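Local coordinates for soluble epoxide hydrolase (Bacillus megaterium, PDB 4INZ), which belongs to the alpha/beta hydrolase fold family and is a single chain built round a mixed beta-sheet, at residues 119-122 / 123-127; 218-221 / 222-225; 260-263 / 264-267. The protein carries 1 engineered substitution. All coordinates share one frame; numbering follows the deposited sequence.

Contact 1 (119-122 / 123-127)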
loop_
_atom_site.group_PDB
_atom_site.type_symbol
_atom_site.label_atom_id
_atom_site.label_comp_id
_atom_site.label_asym_id
_atom_site.label_seq_id
_atom_site.Cartn_x
_atom_site.Cartn_y
_atom_site.Cartn_z
ATOM N N ILE A 119 1.878 3.237 5.204
ATOM C CA ILE A 119 1.004 4.289 5.706
ATOM C C ILE A 119 -0.065 3.713 6.633
ATOM O O ILE A 119 -0.294 4.223 7.733
ATOM C CB ILE A 119 0.332 5.050 4.545
ATOM C CG1 ILE A 119 1.394 5.722 3.664
ATOM C CG2 ILE A 119 -0.670 6.081 5.086
ATOM C CD1 ILE A 119 0.890 6.123 2.275
ATOM N N GLY A 120 -0.703 2.639 6.183
ATOM C CA GLY A 120 -1.821 2.048 6.895
ATOM C C GLY A 120 -1.472 1.443 8.243
ATOM O O GLY A 120 -2.235 1.601 9.195
ATOM N N TRP A 121 -0.343 0.738 8.330
ATOM C CA TRP A 121 0.114 0.218 9.617
ATOM C C TRP A 121 0.315 1.391 10.565
ATOM O O TRP A 121 -0.141 1.370 11.714
ATOM C CB TRP A 121 1.444 -0.534 9.478
ATOM C CG TRP A 121 1.366 -1.993 9.024
ATOM C CD1 TRP A 121 1.787 -2.499 7.826
ATOM C CD2 TRP A 121 0.893 -3.117 9.787
ATOM N NE1 TRP A 121 1.581 -3.861 7.783
ATOM C CE2 TRP A 121 1.034 -4.265 8.976
ATOM C CE3 TRP A 121 0.351 -3.263 11.069
ATOM C CZ2 TRP A 121 0.662 -5.539 9.407
ATOM C CZ3 TRP A 121 -0.022 -4.530 11.497
ATOM C CH2 TRP A 121 0.140 -5.651 10.670
ATOM N N THR A 122 1.005 2.417 10.076
ATOM C CA THR A 122 1.286 3.598 10.886
ATOM C C THR A 122 -0.015 4.253 11.357
ATOM O O THR A 122 -0.150 4.626 12.526
ATOM C CB THR A 122 2.154 4.609 10.115
ATOM O OG1 THR A 122 3.382 3.978 9.725
ATOM C CG2 THR A 122 2.468 5.823 10.978
ATOM N N PHE A 123 -0.977 4.372 10.448
ATOM C CA PHE A 123 -2.274 4.943 10.783
ATOM C C PHE A 123 -3.005 4.110 11.839
ATOM O O PHE A 123 -3.597 4.660 12.770
ATOM C CB PHE A 123 -3.151 5.077 9.533
ATOM C CG PHE A 123 -4.521 5.610 9.823
ATOM C CD1 PHE A 123 -4.726 6.977 9.980
ATOM C CD2 PHE A 123 -5.596 4.750 9.982
ATOM C CE1 PHE A 123 -5.987 7.475 10.266
ATOM C CE2 PHE A 123 -6.859 5.241 10.260
ATOM C CZ PHE A 123 -7.054 6.608 10.409
ATOM N N ALA A 124 -2.981 2.788 11.684
ATOM C CA ALA A 124 -3.652 1.902 12.638
ATOM C C ALA A 124 -3.034 2.010 14.030
ATOM O O ALA A 124 -3.742 1.975 15.039
ATOM C CB ALA A 124 -3.617 0.451 12.147
ATOM N N TYR A 125 -1.712 2.139 14.084
ATOM C CA TYR A 125 -1.019 2.275 15.360
ATOM C C TYR A 125 -1.363 3.597 16.046
ATOM O O TYR A 125 -1.553 3.649 17.262
ATOM C CB TYR A 125 0.498 2.164 15.167
ATOM C CG TYR A 125 1.055 0.766 15.339
ATOM C CD1 TYR A 125 1.500 0.320 16.585
ATOM C CD2 TYR A 125 1.149 -0.106 14.259
ATOM C CE1 TYR A 125 2.016 -0.957 16.747
ATOM C CE2 TYR A 125 1.661 -1.383 14.413
ATOM C CZ TYR A 125 2.094 -1.804 15.659
ATOM O OH TYR A 125 2.606 -3.075 15.812
ATOM N N ARG A 126 -1.438 4.668 15.263
ATOM C CA ARG A 126 -1.675 5.994 15.821
ATOM C C ARG A 126 -3.158 6.258 16.067
ATOM O O ARG A 126 -3.523 6.953 17.015
ATOM C CB ARG A 126 -1.093 7.076 14.910
ATOM C CG ARG A 126 0.414 7.004 14.734
ATOM C CD ARG A 126 0.928 8.170 13.901
ATOM N NE ARG A 126 2.379 8.131 13.738
ATOM C CZ ARG A 126 3.067 8.946 12.941
ATOM N NH1 ARG A 126 2.434 9.871 12.224
ATOM N NH2 ARG A 126 4.389 8.833 12.855
ATOM N N TYR A 127 -4.007 5.701 15.211
ATOM C CA TYR A 127 -5.446 5.923 15.309
ATOM C C TYR A 127 -6.211 4.605 15.304
ATOM O O TYR A 127 -7.082 4.398 14.456
ATOM C CB TYR A 127 -5.940 6.784 14.142
ATOM C CG TYR A 127 -5.407 8.200 14.109
ATOM C CD1 TYR A 127 -6.079 9.229 14.759
ATOM C CD2 TYR A 127 -4.251 8.516 13.406
ATOM C CE1 TYR A 127 -5.606 10.530 14.724
ATOM C CE2 TYR A 127 -3.771 9.817 13.362
ATOM C CZ TYR A 127 -4.450 10.818 14.023
ATOM O OH TYR A 127 -3.980 12.113 13.984
#
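Trp121 and Tyr125 meet one turn apart on helix 115-126, the indole presenting CE3 to CE2 of the phenol ring at 4.1 Å, with the two side chains running askew. The same tyrosine ring has the Trp121 carbonyl at its edge and in its plane, CD2 standing 3.2 Å from Trp121 O. On another side of the helix Thr122 and Arg126 lie alongside each other. Thr122 CG2, anti to its own backbone N (chi1 -58° places OG1 beside that nitrogen instead), rests over one face of the guanidinium, 3.6 Å from Arg126 NE. Both pairs are set in place by the backbone bonds between residues four apart that join 119-122 to 123-127, among them Arg126 N to Thr122 O at 3.0 Å. Further out, Thr122 OG1 bonds back to Gly118 O, Tyr125 OH is held by His141 NE2 and Glu242 O, and Arg126 reaches Asp90 in a salt bridge and Pro238 O. Trp121 and Phe123 pack on strand 131-137, so this helix of the beta-alpha-beta unit 108-112, 115-126, 131-137 is fastened to the strand that follows it. The chemistry is therefore divided: the methyl packs on one face of the guanidinium, toward its rim, while the salt bridge to Asp90 probably balances the charge, and the buried tyrosine hydroxyl has its hydrogen-bonding needs met by partners beyond the helix.

Contact 2 (218-221 / 222-225)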
loop_
_atom_site.group_PDB
_atom_site.type_symbol
_atom_site.label_atom_id
_atom_site.label_comp_id
_atom_site.label_asym_id
_atom_site.label_seq_id
_atom_site.Cartn_x
_atom_site.Cartn_y
_atom_site.Cartn_z
ATOM N N SER A 218 8.866 10.833 -4.584
ATOM C CA SER A 218 9.010 11.719 -3.427
ATOM C C SER A 218 8.731 11.005 -2.103
ATOM O O SER A 218 9.366 11.300 -1.089
ATOM C CB SER A 218 8.126 12.964 -3.570
ATOM O OG SER A 218 8.587 13.796 -4.618
ATOM N N TYR A 219 7.786 10.071 -2.114
ATOM C CA TYR A 219 7.526 9.239 -0.944
ATOM C C TYR A 219 8.820 8.617 -0.438
ATOM O O TYR A 219 9.115 8.658 0.761
ATOM C CB TYR A 219 6.577 8.101 -1.305
ATOM C CG TYR A 219 5.119 8.456 -1.450
ATOM C CD1 TYR A 219 4.665 9.218 -2.520
ATOM C CD2 TYR A 219 4.185 7.983 -0.537
ATOM C CE1 TYR A 219 3.327 9.511 -2.659
ATOM C CE2 TYR A 219 2.845 8.272 -0.666
ATOM C CZ TYR A 219 2.419 9.035 -1.724
ATOM O OH TYR A 219 1.084 9.318 -1.847
ATOM N N TYR A 220 9.575 8.018 -1.355
ATOM C CA TYR A 220 10.798 7.296 -1.004
ATOM C C TYR A 220 11.895 8.229 -0.508
ATOM O O TYR A 220 12.761 7.834 0.285
ATOM C CB TYR A 220 11.328 6.501 -2.206
ATOM C CG TYR A 220 10.468 5.326 -2.611
ATOM C CD1 TYR A 220 10.732 4.051 -2.127
ATOM C CD2 TYR A 220 9.398 5.489 -3.485
ATOM C CE1 TYR A 220 9.948 2.970 -2.494
ATOM C CE2 TYR A 220 8.610 4.416 -3.859
ATOM C CZ TYR A 220 8.888 3.156 -3.360
ATOM O OH TYR A 220 8.103 2.083 -3.726
ATOM N N ARG A 221 11.862 9.466 -0.981
ATOM C CA ARG A 221 12.939 10.409 -0.695
ATOM C C ARG A 221 12.833 11.030 0.692
ATOM O O ARG A 221 13.671 11.846 1.079
ATOM C CB ARG A 221 13.017 11.468 -1.802
ATOM C CG ARG A 221 13.500 10.847 -3.098
ATOM C CD ARG A 221 13.271 11.700 -4.331
ATOM N NE ARG A 221 13.846 11.028 -5.492
ATOM C CZ ARG A 221 13.837 11.508 -6.730
ATOM N NH1 ARG A 221 13.268 12.677 -6.992
ATOM N NH2 ARG A 221 14.397 10.807 -7.708
ATOM N N ASN A 222 11.803 10.631 1.432
ATOM C CA ASN A 222 11.652 11.011 2.831
ATOM C C ASN A 222 11.981 9.870 3.783
ATOM O O ASN A 222 12.011 10.065 4.997
ATOM C CB ASN A 222 10.232 11.505 3.110
ATOM C CG ASN A 222 9.951 12.847 2.472
ATOM O OD1 ASN A 222 10.822 13.714 2.423
ATOM N ND2 ASN A 222 8.733 13.029 1.983
ATOM N N LEU A 223 12.220 8.680 3.237
ATOM C CA LEU A 223 12.510 7.516 4.074
ATOM C C LEU A 223 13.782 7.708 4.895
ATOM O O LEU A 223 14.788 8.218 4.400
ATOM C CB LEU A 223 12.615 6.248 3.229
ATOM C CG LEU A 223 11.312 5.779 2.578
ATOM C CD1 LEU A 223 11.576 4.643 1.602
ATOM C CD2 LEU A 223 10.322 5.349 3.653
ATOM N N LYS A 224 13.728 7.290 6.155
ATOM C CA LYS A 224 14.875 7.398 7.047
ATOM C C LYS A 224 15.389 6.003 7.367
ATOM O O LYS A 224 15.198 5.493 8.470
ATOM C CB LYS A 224 14.489 8.139 8.327
ATOM C CG LYS A 224 14.020 9.570 8.084
ATOM C CD LYS A 224 15.147 10.430 7.519
ATOM C CE LYS A 224 14.706 11.215 6.285
ATOM N NZ LYS A 224 13.607 12.189 6.561
ATOM N N ILE A 225 16.026 5.381 6.381
ATOM C CA ILE A 225 16.479 4.002 6.520
ATOM C C ILE A 225 17.862 3.826 5.933
ATOM O O ILE A 225 18.237 2.722 5.543
ATOM C CB ILE A 225 15.522 3.017 5.806
ATOM C CG1 ILE A 225 15.480 3.297 4.298
ATOM C CG2 ILE A 225 14.133 3.087 6.422
ATOM C CD1 ILE A 225 14.671 2.280 3.500
#
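Ser218 O lies 3.6 Å from Asn222 ND2 across the frayed end of helix 213-220. The Asn222 amide is tied elsewhere, ND2 bonding to Leu84 O, while Ser218 OG turns back to Leu214 O. Tyr219 takes part through its carbonyl: Asn222 N gives Tyr219 O a weak hydrogen bond of 3.4 Å. Its ring leads off to Trp115 and Tyr87, and its hydroxyl bonds to Arg73 O. Tyr220 carries the apolar part of the contact. Its CD1 lies 3.9 Å from Leu223 CD1, the two side chains running side by side and pointing the same way. Its ring also meets Trp115, Phe165 and Phe47 edge-to-face. Leu223 CG stands beside its backbone N (chi1 -67°), which brings it to 3.4 Å from Tyr220 O. That oxygen also accepts from Leu223 N at 3.1 Å, closing a type I beta turn from Tyr220 to Leu223; the donor sits well above the carbonyl plane, 64° out of it. Gln166 NE2 is a further donor to the same oxygen. Arg221, at a central position of the turn, extends its chain from CG to NE, where Phe165 O accepts. As the helix runs out, the weak bond at Tyr219 O thus gives way to the Tyr220 carbonyl, which takes two donors, with Leu223 CB, CG and CD1 packed close to that oxygen.

Contact 3 (260-263 / 264-267)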
loop_
_atom_site.group_PDB
_atom_site.type_symbol
_atom_site.label_atom_id
_atom_site.label_comp_id
_atom_site.label_asym_id
_atom_site.label_seq_id
_atom_site.Cartn_x
_atom_site.Cartn_y
_atom_site.Cartn_z
ATOM N N MET A 260 10.939 -9.834 1.959
ATOM C CA MET A 260 11.305 -11.209 2.282
ATOM C C MET A 260 10.328 -11.820 3.270
ATOM O O MET A 260 9.677 -11.106 4.025
ATOM C CB MET A 260 12.730 -11.255 2.841
ATOM C CG MET A 260 13.799 -10.769 1.869
ATOM S SD MET A 260 13.929 -11.785 0.374
ATOM C CE MET A 260 12.899 -10.875 -0.781
ATOM N N PRO A 261 10.213 -13.155 3.268
ATOM C CA PRO A 261 9.255 -13.823 4.154
ATOM C C PRO A 261 9.508 -13.541 5.633
ATOM O O PRO A 261 8.558 -13.573 6.417
ATOM C CB PRO A 261 9.486 -15.313 3.857
ATOM C CG PRO A 261 10.048 -15.343 2.487
ATOM C CD PRO A 261 10.883 -14.104 2.362
ATOM N N GLU A 262 10.760 -13.279 6.013
ATOM C CA GLU A 262 11.100 -13.085 7.427
ATOM C C GLU A 262 10.440 -11.850 8.047
ATOM O O GLU A 262 10.442 -11.689 9.267
ATOM C CB GLU A 262 12.616 -13.035 7.633
ATOM C CG GLU A 262 13.325 -14.365 7.414
ATOM C CD GLU A 262 13.542 -14.680 5.946
ATOM O OE1 GLU A 262 13.402 -13.763 5.109
ATOM O OE2 GLU A 262 13.848 -15.848 5.627
ATOM N N ASN A 263 9.878 -10.979 7.211
ATOM C CA ASN A 263 9.135 -9.834 7.721
ATOM C C ASN A 263 7.988 -10.283 8.614
ATOM O O ASN A 263 7.505 -9.523 9.448
ATOM C CB ASN A 263 8.606 -8.974 6.566
ATOM C CG ASN A 263 9.676 -8.096 5.971
ATOM O OD1 ASN A 263 9.974 -7.031 6.500
ATOM N ND2 ASN A 263 10.276 -8.544 4.873
ATOM N N LEU A 264 7.566 -11.534 8.442
ATOM C CA LEU A 264 6.426 -12.056 9.182
ATOM C C LEU A 264 6.827 -12.782 10.459
ATOM O O LEU A 264 5.974 -13.079 11.298
ATOM C CB LEU A 264 5.615 -12.999 8.299
ATOM C CG LEU A 264 5.062 -12.299 7.057
ATOM C CD1 LEU A 264 4.153 -13.245 6.306
ATOM C CD2 LEU A 264 4.315 -11.048 7.477
ATOM N N ASP A 265 8.117 -13.069 10.601
ATOM C CA ASP A 265 8.616 -13.753 11.790
ATOM C C ASP A 265 8.314 -12.955 13.057
ATOM O O ASP A 265 8.689 -11.782 13.170
ATOM C CB ASP A 265 10.125 -13.995 11.692
ATOM C CG ASP A 265 10.500 -14.965 10.582
ATOM O OD1 ASP A 265 9.604 -15.659 10.058
ATOM O OD2 ASP A 265 11.702 -15.040 10.244
ATOM N N GLY A 266 7.638 -13.593 14.007
ATOM C CA GLY A 266 7.380 -12.995 15.303
ATOM C C GLY A 266 6.507 -11.754 15.258
ATOM O O GLY A 266 6.498 -10.956 16.196
ATOM N N ILE A 267 5.770 -11.583 14.166
ATOM C CA ILE A 267 4.910 -10.415 14.032
ATOM C C ILE A 267 3.839 -10.402 15.130
ATOM O O ILE A 267 3.383 -9.336 15.545
ATOM C CB ILE A 267 4.294 -10.318 12.611
ATOM C CG1 ILE A 267 3.654 -8.947 12.387
ATOM C CG2 ILE A 267 3.306 -11.451 12.360
ATOM C CD1 ILE A 267 3.412 -8.647 10.930
#
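A short 3-10 segment, 261-263, running into a type II beta turn, 264-267, makes this local contact in the loop between strands 248-253 and 274-279 of the alpha/beta hydrolase sheet. The 3-10 bonds link residues three apart. Leu264 N donates to Pro261 O at 3.0 Å with a fairly straight N-H...O angle of 166°, and Asp265 N to Glu262 O at 3.0 Å; both donors stand above the carbonyl plane of their acceptor. The turn that follows is closed by Ile267 N on Leu264 O, and Gly266 takes its positive phi of 64°. Among the side chains, Glu262 and Asp265 lie together and point the same way, their carboxylate planes almost perpendicular. It is the aliphatic part of the glutamate that touches: Asp265 OD2 comes to 3.3 Å from Glu262 CG, whereas Glu262 OE2 keeps 5.2 Å from Asp265 OD2. The bend at chi2 of Glu262 (79°) turns its carboxylate aside, and OE1 bonds to Asn152 ND2, which probably eases the proximity of like charges. Leu264 sets its side chain against the sheet, on Ile250 and Trp252 of one strand and Val276 and Arg278 of the other, with its CB still 3.5 Å from Pro261 O. Towards helix 142-151, Asn263 O accepts from Thr144 OG1 and Asp265 O from Arg147 NH2, joining the segment to that helix. The start of the 3-10 segment is secured by Asn263, which folds back on Met260 O: this oxygen receives both Asn263 N and Asn263 ND2, the latter at 2.8 Å, with Met260 O nearly in the plane of the Asn263 amide.

The three contacts follow one another along the chain, and all belong to the alpha/beta hydrolase fold. Contact 1 lies on helix 115-126, which follows strand 108-112 of the central sheet; contact 3 occupies the loop between strands 248-253 and 274-279, at one margin of that sheet. Their centres are about 19 Å apart. Contact 2, at the end of helix 213-220, is about 17 Å from contact 1 and 22 Å from contact 3, centre to centre. It touches contact 1 directly, Tyr219 CE2 packing on Ile119 CD1 at 4.1 Å. Contacts 1 and 3 thus join helix and loop to strand 248-253, where Trp121 and Leu264 share Ile250, while contact 2 ties the end of helix 213-220 to helix 115-126.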